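Local coordinates for Lin2118 protein (Listeria innocua, PDB 3OOU) that probably serves as the AraC-type, sequence-specific DNA-binding part, at the C-terminal end, of a longer response-regulator transcription factor, at residues A[25-28]-A[29-33]; A[39-42]-A[43-47]; A[51-54]-A[55-59]; A[85-88]-A[89-92]. All blocks are in the same frame, centred on the assembly; numbering follows the deposited sequence. Where two conformers were deposited one is given.

Contact 1 of 4, residues A[25-28]-A[29-33]; sequences KTLG and NDFHI
Residues 25-28 and 29-33 form the last two turns of helix 24-31 and its exit. Asn29, Asp30 and Phe31 each give their backbone N to the carbonyl four residues back, the shortest being Phe31 N to Leu27 O at 2.8 Å. His32 then swings to positive phi (54°), and Ile33 N closes back on Gly28 O at 3.0 Å, in the carbonyl plane on a lone pair. With the weak bond from His32 N to Asn29 O, this makes a Schellman motif. The helix is consistent with the first helix of an AraC-type helix-turn-helix unit completed by helix 35-46. Among the side chains, Leu27 and Phe31 lie side by side, CD2 meeting ring atom CE1 at 4.0 Å, while Leu27 O sits at the edge of the ring, in its plane. Asp30 OD2 and Thr26 OG1 share a water, 2.7 Å from each; OG1 also bonds the backbone N of Ser23. A second water donates to Lys25 O and, only weakly, to Asn29 OD1. Leu27 and Phe31 thus pack on helix 6-17, Phe31 edge-to-face with Tyr13; Asp30 borders the same tyrosine, its carboxylate linked to Thr26 through water.

Contact 2 of 4, residues A[39-42]-A[43-47]; sequences GQLF and QKEMG
Met46, a selenomethionine, lays its CG over one face of the Phe42 ring, 3.5 Å above the plane and offset toward the rim. This is a CH-pi contact, with CG 3.6 Å from the centroid of the Phe42 ring; the closest ring carbon is CE2. Bends at chi2 and chi3 carry SE onward, still above the same ring but at 5.2 Å from its centroid, a longer Met-aromatic contact. One residue back along the helix, Leu41 CD1 touches the aliphatic CG of Glu45 at 4.0 Å, so only the methylene part of that acidic side chain takes part in the apolar contact. In Phe42, CG anti to the backbone N (chi1 -162°) sets the ring beside the carbonyl carbon, where Met46 CG can cover one face.

Behind these side chains stands the backbone: Met46 N bonds Phe42 O at 2.8 Å, fixing the one-turn spacing that puts CG above the ring. The helix stops just beyond, where Gly47 N still bonds Gln43 O at 3.0 Å but phi turns positive (77°). Helix 35-46 is probably the recognition helix of the first helix-turn-helix unit. Farther out, the Phe42 ring meets that of Tyr53 edge to face and packs on Ile7 and Leu11. Met46 also rests on Leu11 and Leu41 on Ile6, so this flank lies between helix 6-17 and the start of helix 50-68.

Contact 3 of 4, residues A[51-54]-A[55-59]; sequences TDYL and NRYRV
Arg58 runs back along Leu54, one helical turn earlier, and touches it with almost its whole length. Its CB lies 3.5 Å from Leu54 O, and CG comes closer to the same oxygen, at 3.3 Å. With CG beside the backbone N (chi1 -72°), the chain then extends straight: CD passes Leu54 CG, and NE lies 3.8 Å from Leu54 CD1. At the end the guanidinium turns a face to the leucine, whose CD2 stands 3.6 Å above the plane, over its centre. An aliphatic branch thus covers one side of the charged group, while NE donates a hydrogen bond to Phe18 O. Beneath this, Arg58 N bonds Leu54 O at 2.9 Å.

On another side of the helix, Arg56 in one of its two conformers bends at chi3 and brings NH2 to 3.5 Å from Tyr53 CD1, the ring and guanidinium planes standing 88° apart. Water sits above the centre of the Tyr53 ring; it donates to Tyr53 O at 2.9 Å and, in that conformer, is reached weakly by Arg56 NH2. The stronger partner of NH2 there is Glu48, by a salt bridge, which probably steadies the bend.

Helix 50-68 is the long central helix, consistent with the connecting helix of AraC-type domains. Tyr53 and Leu54 pack on Ile14 of helix 6-17 and Tyr57 on Thr15. Asp52 makes a salt bridge to Lys94 of helix 85-96, whose His95 touches Asn55 and Arg56.

Contact 4 of 4, residues A[85-88]-A[89-92]; sequences MAYF and YRQF
Tyr87 carries Gln91 CG over one face of its ring, 3.8 Å above the plane and centred, and has Arg90 NH2 at the ring edge, in plane. The first is a CH-pi contact; the bend of Gln91 at chi2 takes the amide past the ring's rim on the CE1 side, NE2 3.5 Å from Tyr87 CE1, the two planes 45° apart. The second brings NH2 to 3.7 Å from Tyr87 CD1, beside the ring rather than above it, so no cation-pi geometry results. Arg90 owes this place to the bend at chi3 (-63°), which folds the guanidinium back onto its own helix, one face against Ala86 O and Tyr87 CA.

A pair of rings, Phe88 and Phe92, lies on another side of the helix. Phe92 CB lies over a face of the Phe88 ring, toward its rim. The side chains run side by side, with the ring planes at 60°, an oblique pair whose nearest carbons are Phe88 CZ and Phe92 CD1, 3.8 Å apart. Four backbone bonds hold this spacing, among them Phe92 N to Phe88 O at 2.8 Å, and Asp84 OD1 takes the N-H of Tyr87 at the helix start.

Helix 85-96 is probably the recognition helix of the second helix-turn-helix unit, after helix 73-79. Phe92 packs on Val59, Lys63 and Leu66 of helix 50-68, Phe88 on Ala77 of helix 73-79, and both meet Pro100 of helix 100-107. Met85 rests on helix 73-79 as well, while Gln91 and Tyr87 touch Tyr82 in the preceding loop.

How the contacts relate
From the N terminus the four contacts come in series, each within a single helix; none closes a long loop, and none nests in or crosses another. Contact 1 ends helix 24-31, and contact 2 ends helix 35-46, the next in the chain, with about 7 Å between their nearest atoms. Contacts 2 and 3 touch, Met46 CE meeting Tyr53 CE1 at 3.8 Å. Contact 3 also touches contact 4, through Asn55 and Val59. Helix 50-68 thus joins the two halves of the fold, whose contacts 1 and 4 lie about 25 Å apart between centres, an arrangement consistent with the two helix-turn-helix units of AraC-type domains.

Contact 1 of 4, residues A[25-28]-A[29-33]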
loop_
_atom_site.group_PDB
_atom_site.type_symbol
_atom_site.label_atom_id
_atom_site.label_comp_id
_atom_site.label_asym_id
_atom_site.label_seq_id
_atom_site.Cartn_x
_atom_site.Cartn_y
_atom_site.Cartn_z
ATOM N N LYS A 25 7.633 -1.037 -11.711
ATOM C CA LYS A 25 8.657 -1.830 -12.388
ATOM C C LYS A 25 8.439 -3.333 -12.182
ATOM O O LYS A 25 8.522 -4.102 -13.139
ATOM C CB LYS A 25 10.067 -1.415 -11.948
ATOM C CG LYS A 25 10.492 -0.058 -12.470
ATOM C CD LYS A 25 11.953 0.212 -12.119
ATOM C CE LYS A 25 12.347 1.637 -12.467
ATOM N NZ LYS A 25 11.685 2.615 -11.551
ATOM N N THR A 26 8.139 -3.757 -10.955
ATOM C CA THR A 26 7.927 -5.194 -10.720
ATOM C C THR A 26 6.643 -5.657 -11.413
ATOM O O THR A 26 6.611 -6.741 -11.989
ATOM C CB THR A 26 7.911 -5.598 -9.215
ATOM O OG1 THR A 26 6.755 -5.054 -8.563
ATOM C CG2 THR A 26 9.180 -5.125 -8.500
ATOM N N LEU A 27 5.610 -4.818 -11.387
ATOM C CA LEU A 27 4.351 -5.134 -12.071
ATOM C C LEU A 27 4.551 -5.205 -13.572
ATOM O O LEU A 27 4.035 -6.107 -14.222
ATOM C CB LEU A 27 3.272 -4.110 -11.740
ATOM C CG LEU A 27 2.696 -4.216 -10.335
ATOM C CD1 LEU A 27 1.988 -2.926 -10.009
ATOM C CD2 LEU A 27 1.739 -5.396 -10.207
ATOM N N GLY A 28 5.321 -4.269 -14.115
ATOM C CA GLY A 28 5.615 -4.258 -15.547
ATOM C C GLY A 28 6.322 -5.532 -15.966
ATOM O O GLY A 28 6.028 -6.104 -17.021
ATOM N N ASN A 29 7.253 -5.982 -15.131
ATOM C CA ASN A 29 7.965 -7.221 -15.407
ATOM C C ASN A 29 7.035 -8.430 -15.311
ATOM O O ASN A 29 7.055 -9.290 -16.192
ATOM C CB ASN A 29 9.190 -7.361 -14.498
ATOM C CG ASN A 29 10.320 -6.409 -14.887
ATOM O OD1 ASN A 29 10.443 -6.006 -16.049
ATOM N ND2 ASN A 29 11.156 -6.057 -13.917
ATOM N N ASP A 30 6.192 -8.462 -14.279
ATOM C CA ASP A 30 5.247 -9.572 -14.074
ATOM C C ASP A 30 4.210 -9.658 -15.195
ATOM O O ASP A 30 3.853 -10.753 -15.647
ATOM C CB ASP A 30 4.534 -9.437 -12.724
ATOM C CG ASP A 30 5.461 -9.665 -11.534
ATOM O OD1 ASP A 30 6.555 -10.245 -11.708
ATOM O OD2 ASP A 30 5.085 -9.262 -10.414
ATOM N N PHE A 31 3.742 -8.501 -15.652
ATOM C CA PHE A 31 2.699 -8.447 -16.675
ATOM C C PHE A 31 3.236 -8.335 -18.100
ATOM O O PHE A 31 2.464 -8.434 -19.058
ATOM C CB PHE A 31 1.703 -7.323 -16.368
ATOM C CG PHE A 31 0.705 -7.678 -15.299
ATOM C CD1 PHE A 31 0.930 -7.338 -13.968
ATOM C CD2 PHE A 31 -0.463 -8.371 -15.624
ATOM C CE1 PHE A 31 0.003 -7.673 -12.978
ATOM C CE2 PHE A 31 -1.391 -8.711 -14.642
ATOM C CZ PHE A 31 -1.159 -8.359 -13.316
ATOM N N HIS A 32 4.552 -8.163 -18.234
ATOM C CA HIS A 32 5.205 -7.923 -19.533
ATOM C C HIS A 32 4.554 -6.736 -20.245
ATOM O O HIS A 32 4.185 -6.808 -21.424
ATOM C CB HIS A 32 5.220 -9.189 -20.413
ATOM C CG HIS A 32 6.069 -9.062 -21.644
ATOM N ND1 HIS A 32 7.431 -8.849 -21.594
ATOM C CD2 HIS A 32 5.749 -9.123 -22.959
ATOM C CE1 HIS A 32 7.911 -8.779 -22.823
ATOM N NE2 HIS A 32 6.911 -8.939 -23.669
ATOM N N ILE A 33 4.404 -5.643 -19.504
ATOM C CA ILE A 33 3.838 -4.413 -20.043
ATOM C C ILE A 33 4.722 -3.257 -19.603
ATOM O O ILE A 33 5.208 -3.233 -18.468
ATOM C CB ILE A 33 2.360 -4.198 -19.583
ATOM C CG1 ILE A 33 1.468 -5.356 -20.064
ATOM C CG2 ILE A 33 1.820 -2.849 -20.082
ATOM C CD1 ILE A 33 0.020 -5.298 -19.602
HETATM O O HOH W 1 9.255 -3.041 -15.629
HETATM O O HOH W 2 4.915 -7.084 -8.761
HETATM O O HOH W 3 9.016 -6.151 -18.759
#

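Contact 2 of 4, residues A[39-42]-A[43-47]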
loop_
_atom_site.group_PDB
_atom_site.type_symbol
_atom_site.label_atom_id
_atom_site.label_comp_id
_atom_site.label_asym_id
_atom_site.label_seq_id
_atom_site.Cartn_x
_atom_site.Cartn_y
_atom_site.Cartn_z
ATOM N N GLY A 39 1.877 3.034 -15.321
ATOM C CA GLY A 39 1.677 4.164 -14.413
ATOM C C GLY A 39 0.703 5.185 -14.971
ATOM O O GLY A 39 -0.147 5.713 -14.244
ATOM N N GLN A 40 0.818 5.455 -16.270
ATOM C CA GLN A 40 -0.043 6.444 -16.929
ATOM C C GLN A 40 -1.486 5.985 -16.998
ATOM O O GLN A 40 -2.403 6.759 -16.730
ATOM C CB GLN A 40 0.461 6.747 -18.336
ATOM C CG GLN A 40 1.794 7.445 -18.346
ATOM C CD GLN A 40 2.412 7.480 -19.718
ATOM O OE1 GLN A 40 2.325 6.513 -20.473
ATOM N NE2 GLN A 40 3.047 8.597 -20.052
ATOM N N LEU A 41 -1.676 4.723 -17.366
ATOM C CA LEU A 41 -2.999 4.123 -17.427
ATOM C C LEU A 41 -3.632 4.122 -16.033
ATOM O O LEU A 41 -4.821 4.427 -15.879
ATOM C CB LEU A 41 -2.907 2.702 -17.994
ATOM C CG LEU A 41 -4.201 1.892 -18.066
ATOM C CD1 LEU A 41 -5.196 2.509 -19.050
ATOM C CD2 LEU A 41 -3.888 0.451 -18.432
ATOM N N PHE A 42 -2.819 3.817 -15.018
ATOM C CA PHE A 42 -3.294 3.836 -13.641
ATOM C C PHE A 42 -3.738 5.239 -13.222
ATOM O O PHE A 42 -4.847 5.401 -12.694
ATOM C CB PHE A 42 -2.249 3.258 -12.675
ATOM C CG PHE A 42 -2.827 2.854 -11.350
ATOM C CD1 PHE A 42 -3.147 1.523 -11.095
ATOM C CD2 PHE A 42 -3.080 3.805 -10.369
ATOM C CE1 PHE A 42 -3.698 1.143 -9.880
ATOM C CE2 PHE A 42 -3.631 3.435 -9.147
ATOM C CZ PHE A 42 -3.936 2.102 -8.900
ATOM N N GLN A 43 -2.889 6.238 -13.483
ATOM C CA GLN A 43 -3.214 7.631 -13.184
ATOM C C GLN A 43 -4.491 8.073 -13.884
ATOM O O GLN A 43 -5.335 8.750 -13.284
ATOM C CB GLN A 43 -2.065 8.561 -13.572
ATOM C CG GLN A 43 -0.993 8.705 -12.520
ATOM C CD GLN A 43 -0.523 10.141 -12.390
ATOM O OE1 GLN A 43 -1.190 10.971 -11.767
ATOM N NE2 GLN A 43 0.630 10.443 -12.974
ATOM N N LYS A 44 -4.638 7.679 -15.147
ATOM C CA LYS A 44 -5.823 8.020 -15.933
ATOM C C LYS A 44 -7.101 7.429 -15.343
ATOM O O LYS A 44 -8.091 8.144 -15.158
ATOM C CB LYS A 44 -5.661 7.566 -17.389
ATOM C CG LYS A 44 -6.900 7.827 -18.258
ATOM C CD LYS A 44 -6.713 7.340 -19.686
ATOM C CE LYS A 44 -5.627 8.115 -20.426
ATOM N NZ LYS A 44 -5.951 9.564 -20.497
ATOM N N GLU A 45 -7.078 6.133 -15.045
ATOM C CA GLU A 45 -8.292 5.409 -14.657
ATOM C C GLU A 45 -8.646 5.556 -13.182
ATOM O O GLU A 45 -9.828 5.535 -12.820
ATOM C CB GLU A 45 -8.184 3.929 -15.043
ATOM C CG GLU A 45 -8.094 3.691 -16.554
ATOM C CD GLU A 45 -9.277 4.279 -17.320
ATOM O OE1 GLU A 45 -10.423 4.181 -16.826
ATOM O OE2 GLU A 45 -9.062 4.837 -18.416
HETATM N N MSE A 46 -7.626 5.718 -12.342
HETATM C CA MSE A 46 -7.826 5.798 -10.892
HETATM C C MSE A 46 -7.774 7.218 -10.331
HETATM O O MSE A 46 -8.194 7.450 -9.191
HETATM C CB MSE A 46 -6.824 4.901 -10.158
HETATM C CG MSE A 46 -6.845 3.445 -10.621
HETATM SE SE MSE A 46 -8.587 2.606 -10.467
HETATM C CE MSE A 46 -8.871 2.841 -8.575
ATOM N N GLY A 47 -7.253 8.153 -11.122
ATOM C CA GLY A 47 -7.177 9.565 -10.727
ATOM C C GLY A 47 -6.075 9.916 -9.742
ATOM O O GLY A 47 -6.071 11.010 -9.168
#

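Contact 3 of 4, residues A[51-54]-A[55-59]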
loop_
_atom_site.group_PDB
_atom_site.type_symbol
_atom_site.label_atom_id
_atom_site.label_comp_id
_atom_site.label_asym_id
_atom_site.label_seq_id
_atom_site.Cartn_x
_atom_site.Cartn_y
_atom_site.Cartn_z
ATOM N N THR A 51 1.452 4.586 -6.614
ATOM C CA THR A 51 2.011 4.483 -5.263
ATOM C C THR A 51 1.073 5.052 -4.202
ATOM O O THR A 51 1.037 4.543 -3.082
ATOM C CB THR A 51 3.423 5.103 -5.134
ATOM O OG1 THR A 51 3.366 6.505 -5.391
ATOM C CG2 THR A 51 4.399 4.428 -6.090
ATOM N N ASP A 52 0.303 6.088 -4.547
ATOM C CA ASP A 52 -0.659 6.652 -3.587
ATOM C C ASP A 52 -1.822 5.689 -3.315
ATOM O O ASP A 52 -2.238 5.519 -2.162
ATOM C CB ASP A 52 -1.139 8.037 -4.037
ATOM C CG ASP A 52 -0.016 9.069 -4.025
ATOM O OD1 ASP A 52 0.719 9.137 -3.018
ATOM O OD2 ASP A 52 0.135 9.806 -5.024
ATOM N N TYR A 53 -2.311 5.026 -4.363
ATOM C CA TYR A 53 -3.328 3.990 -4.197
ATOM C C TYR A 53 -2.791 2.846 -3.334
ATOM O O TYR A 53 -3.472 2.370 -2.422
ATOM C CB TYR A 53 -3.773 3.440 -5.554
ATOM C CG TYR A 53 -4.788 2.319 -5.454
ATOM C CD1 TYR A 53 -6.156 2.584 -5.546
ATOM C CD2 TYR A 53 -4.384 0.993 -5.267
ATOM C CE1 TYR A 53 -7.092 1.562 -5.450
ATOM C CE2 TYR A 53 -5.315 -0.032 -5.171
ATOM C CZ TYR A 53 -6.667 0.262 -5.260
ATOM O OH TYR A 53 -7.604 -0.739 -5.169
ATOM N N LEU A 54 -1.572 2.402 -3.634
ATOM C CA LEU A 54 -0.977 1.299 -2.900
ATOM C C LEU A 54 -0.742 1.644 -1.426
ATOM O O LEU A 54 -1.031 0.823 -0.547
ATOM C CB LEU A 54 0.312 0.821 -3.579
ATOM C CG LEU A 54 1.002 -0.383 -2.936
ATOM C CD1 LEU A 54 0.094 -1.621 -2.880
ATOM C CD2 LEU A 54 2.287 -0.693 -3.685
ATOM N N ASN A 55 -0.252 2.853 -1.159
ATOM C CA ASN A 55 -0.072 3.305 0.222
ATOM C C ASN A 55 -1.386 3.339 1.007
ATOM O O ASN A 55 -1.427 2.869 2.143
ATOM C CB ASN A 55 0.645 4.664 0.276
ATOM C CG ASN A 55 2.157 4.538 0.132
ATOM O OD1 ASN A 55 2.773 5.171 -0.737
ATOM N ND2 ASN A 55 2.763 3.726 0.984
ATOM N N ARG A 56 -2.457 3.878 0.420
ATOM C CA ARG A 56 -3.739 3.888 1.120
ATOM C C ARG A 56 -4.191 2.457 1.430
ATOM O O ARG A 56 -4.663 2.178 2.539
ATOM C CB ARG A 56 -4.811 4.658 0.341
ATOM C CG ARG A 56 -6.033 5.008 1.198
ATOM C CD ARG A 56 -7.115 5.718 0.396
ATOM N NE ARG A 56 -7.248 5.128 -0.927
ATOM C CZ ARG A 56 -6.799 5.689 -2.041
ATOM N NH1 ARG A 56 -6.210 6.877 -2.001
ATOM N NH2 ARG A 56 -6.948 5.064 -3.198
ATOM N N TYR A 57 -4.027 1.557 0.459
ATOM C CA TYR A 57 -4.430 0.164 0.612
ATOM C C TYR A 57 -3.663 -0.495 1.771
ATOM O O TYR A 57 -4.251 -1.139 2.642
ATOM C CB TYR A 57 -4.214 -0.604 -0.707
ATOM C CG TYR A 57 -4.891 -1.956 -0.736
ATOM C CD1 TYR A 57 -6.176 -2.100 -1.256
ATOM C CD2 TYR A 57 -4.253 -3.089 -0.227
ATOM C CE1 TYR A 57 -6.807 -3.339 -1.272
ATOM C CE2 TYR A 57 -4.878 -4.333 -0.237
ATOM C CZ TYR A 57 -6.151 -4.452 -0.766
ATOM O OH TYR A 57 -6.784 -5.683 -0.772
ATOM N N ARG A 58 -2.350 -0.291 1.789
ATOM C CA ARG A 58 -1.489 -0.857 2.818
ATOM C C ARG A 58 -1.754 -0.263 4.193
ATOM O O ARG A 58 -1.777 -0.986 5.193
ATOM C CB ARG A 58 -0.032 -0.649 2.429
ATOM C CG ARG A 58 0.396 -1.545 1.278
ATOM C CD ARG A 58 1.796 -1.210 0.809
ATOM N NE ARG A 58 2.352 -2.324 0.043
ATOM C CZ ARG A 58 3.498 -2.283 -0.628
ATOM N NH1 ARG A 58 4.216 -1.162 -0.661
ATOM N NH2 ARG A 58 3.931 -3.367 -1.271
ATOM N N VAL A 59 -1.963 1.052 4.243
ATOM C CA VAL A 59 -2.242 1.719 5.514
ATOM C C VAL A 59 -3.582 1.251 6.083
ATOM O O VAL A 59 -3.712 1.076 7.294
ATOM C CB VAL A 59 -2.158 3.264 5.388
ATOM C CG1 VAL A 59 -2.735 3.951 6.620
ATOM C CG2 VAL A 59 -0.711 3.692 5.179
HETATM O O HOH W 4 -6.332 2.459 -2.230
#

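Contact 4 of 4, residues A[85-88]-A[89-92]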
loop_
_atom_site.group_PDB
_atom_site.type_symbol
_atom_site.label_atom_id
_atom_site.label_comp_id
_atom_site.label_asym_id
_atom_site.label_seq_id
_atom_site.Cartn_x
_atom_site.Cartn_y
_atom_site.Cartn_z
HETATM N N MSE A 85 10.865 2.176 7.487
HETATM C CA MSE A 85 10.039 2.596 8.614
HETATM C C MSE A 85 9.745 4.102 8.657
HETATM O O MSE A 85 8.663 4.507 9.084
HETATM C CB MSE A 85 10.632 2.096 9.931
HETATM C CG MSE A 85 10.540 0.580 10.086
HETATM SE SE MSE A 85 8.724 -0.087 9.835
HETATM C CE MSE A 85 7.860 0.885 11.276
ATOM N N ALA A 86 10.697 4.919 8.213
ATOM C CA ALA A 86 10.462 6.358 8.098
ATOM C C ALA A 86 9.356 6.614 7.076
ATOM O O ALA A 86 8.466 7.442 7.301
ATOM C CB ALA A 86 11.745 7.090 7.710
ATOM N N TYR A 87 9.408 5.880 5.965
ATOM C CA TYR A 87 8.398 5.980 4.913
ATOM C C TYR A 87 7.031 5.511 5.412
ATOM O O TYR A 87 6.034 6.201 5.207
ATOM C CB TYR A 87 8.852 5.191 3.685
ATOM C CG TYR A 87 7.963 5.294 2.468
ATOM C CD1 TYR A 87 7.751 6.520 1.828
ATOM C CD2 TYR A 87 7.363 4.154 1.930
ATOM C CE1 TYR A 87 6.949 6.604 0.689
ATOM C CE2 TYR A 87 6.561 4.228 0.795
ATOM C CZ TYR A 87 6.357 5.456 0.184
ATOM O OH TYR A 87 5.574 5.528 -0.945
ATOM N N PHE A 88 6.988 4.358 6.086
ATOM C CA PHE A 88 5.743 3.891 6.703
ATOM C C PHE A 88 5.144 4.962 7.614
ATOM O O PHE A 88 3.948 5.260 7.542
ATOM C CB PHE A 88 5.958 2.598 7.497
ATOM C CG PHE A 88 4.767 2.196 8.328
ATOM C CD1 PHE A 88 3.583 1.789 7.716
ATOM C CD2 PHE A 88 4.823 2.233 9.721
ATOM C CE1 PHE A 88 2.474 1.417 8.475
ATOM C CE2 PHE A 88 3.714 1.859 10.497
ATOM C CZ PHE A 88 2.539 1.451 9.868
ATOM N N TYR A 89 5.989 5.535 8.465
ATOM C CA TYR A 89 5.570 6.571 9.399
ATOM C C TYR A 89 4.897 7.744 8.674
ATOM O O TYR A 89 3.808 8.175 9.066
ATOM C CB TYR A 89 6.776 7.039 10.211
ATOM C CG TYR A 89 6.437 7.863 11.422
ATOM C CD1 TYR A 89 5.939 7.266 12.585
ATOM C CD2 TYR A 89 6.641 9.240 11.421
ATOM C CE1 TYR A 89 5.631 8.027 13.705
ATOM C CE2 TYR A 89 6.338 10.010 12.535
ATOM C CZ TYR A 89 5.833 9.399 13.670
ATOM O OH TYR A 89 5.547 10.171 14.770
ATOM N N ARG A 90 5.533 8.227 7.609
ATOM C CA ARG A 90 4.983 9.325 6.802
ATOM C C ARG A 90 3.657 8.937 6.157
ATOM O O ARG A 90 2.676 9.689 6.203
ATOM C CB ARG A 90 5.964 9.745 5.704
ATOM C CG ARG A 90 7.134 10.584 6.167
ATOM C CD ARG A 90 7.891 11.202 4.992
ATOM N NE ARG A 90 8.510 10.206 4.113
ATOM C CZ ARG A 90 9.692 9.628 4.328
ATOM N NH1 ARG A 90 10.410 9.928 5.405
ATOM N NH2 ARG A 90 10.158 8.743 3.459
ATOM N N GLN A 91 3.629 7.744 5.569
ATOM C CA GLN A 91 2.459 7.287 4.832
ATOM C C GLN A 91 1.245 7.011 5.713
ATOM O O GLN A 91 0.115 7.317 5.326
ATOM C CB GLN A 91 2.819 6.066 3.981
ATOM C CG GLN A 91 3.740 6.394 2.804
ATOM C CD GLN A 91 3.148 7.435 1.868
ATOM O OE1 GLN A 91 1.951 7.421 1.578
ATOM N NE2 GLN A 91 3.989 8.348 1.397
ATOM N N PHE A 92 1.478 6.446 6.894
ATOM C CA PHE A 92 0.395 6.194 7.841
ATOM C C PHE A 92 -0.229 7.522 8.277
ATOM O O PHE A 92 -1.455 7.656 8.308
ATOM C CB PHE A 92 0.889 5.406 9.060
ATOM C CG PHE A 92 -0.220 4.820 9.891
ATOM C CD1 PHE A 92 -0.625 3.505 9.701
ATOM C CD2 PHE A 92 -0.872 5.587 10.860
ATOM C CE1 PHE A 92 -1.661 2.956 10.468
ATOM C CE2 PHE A 92 -1.910 5.044 11.618
ATOM C CZ PHE A 92 -2.297 3.727 11.428
#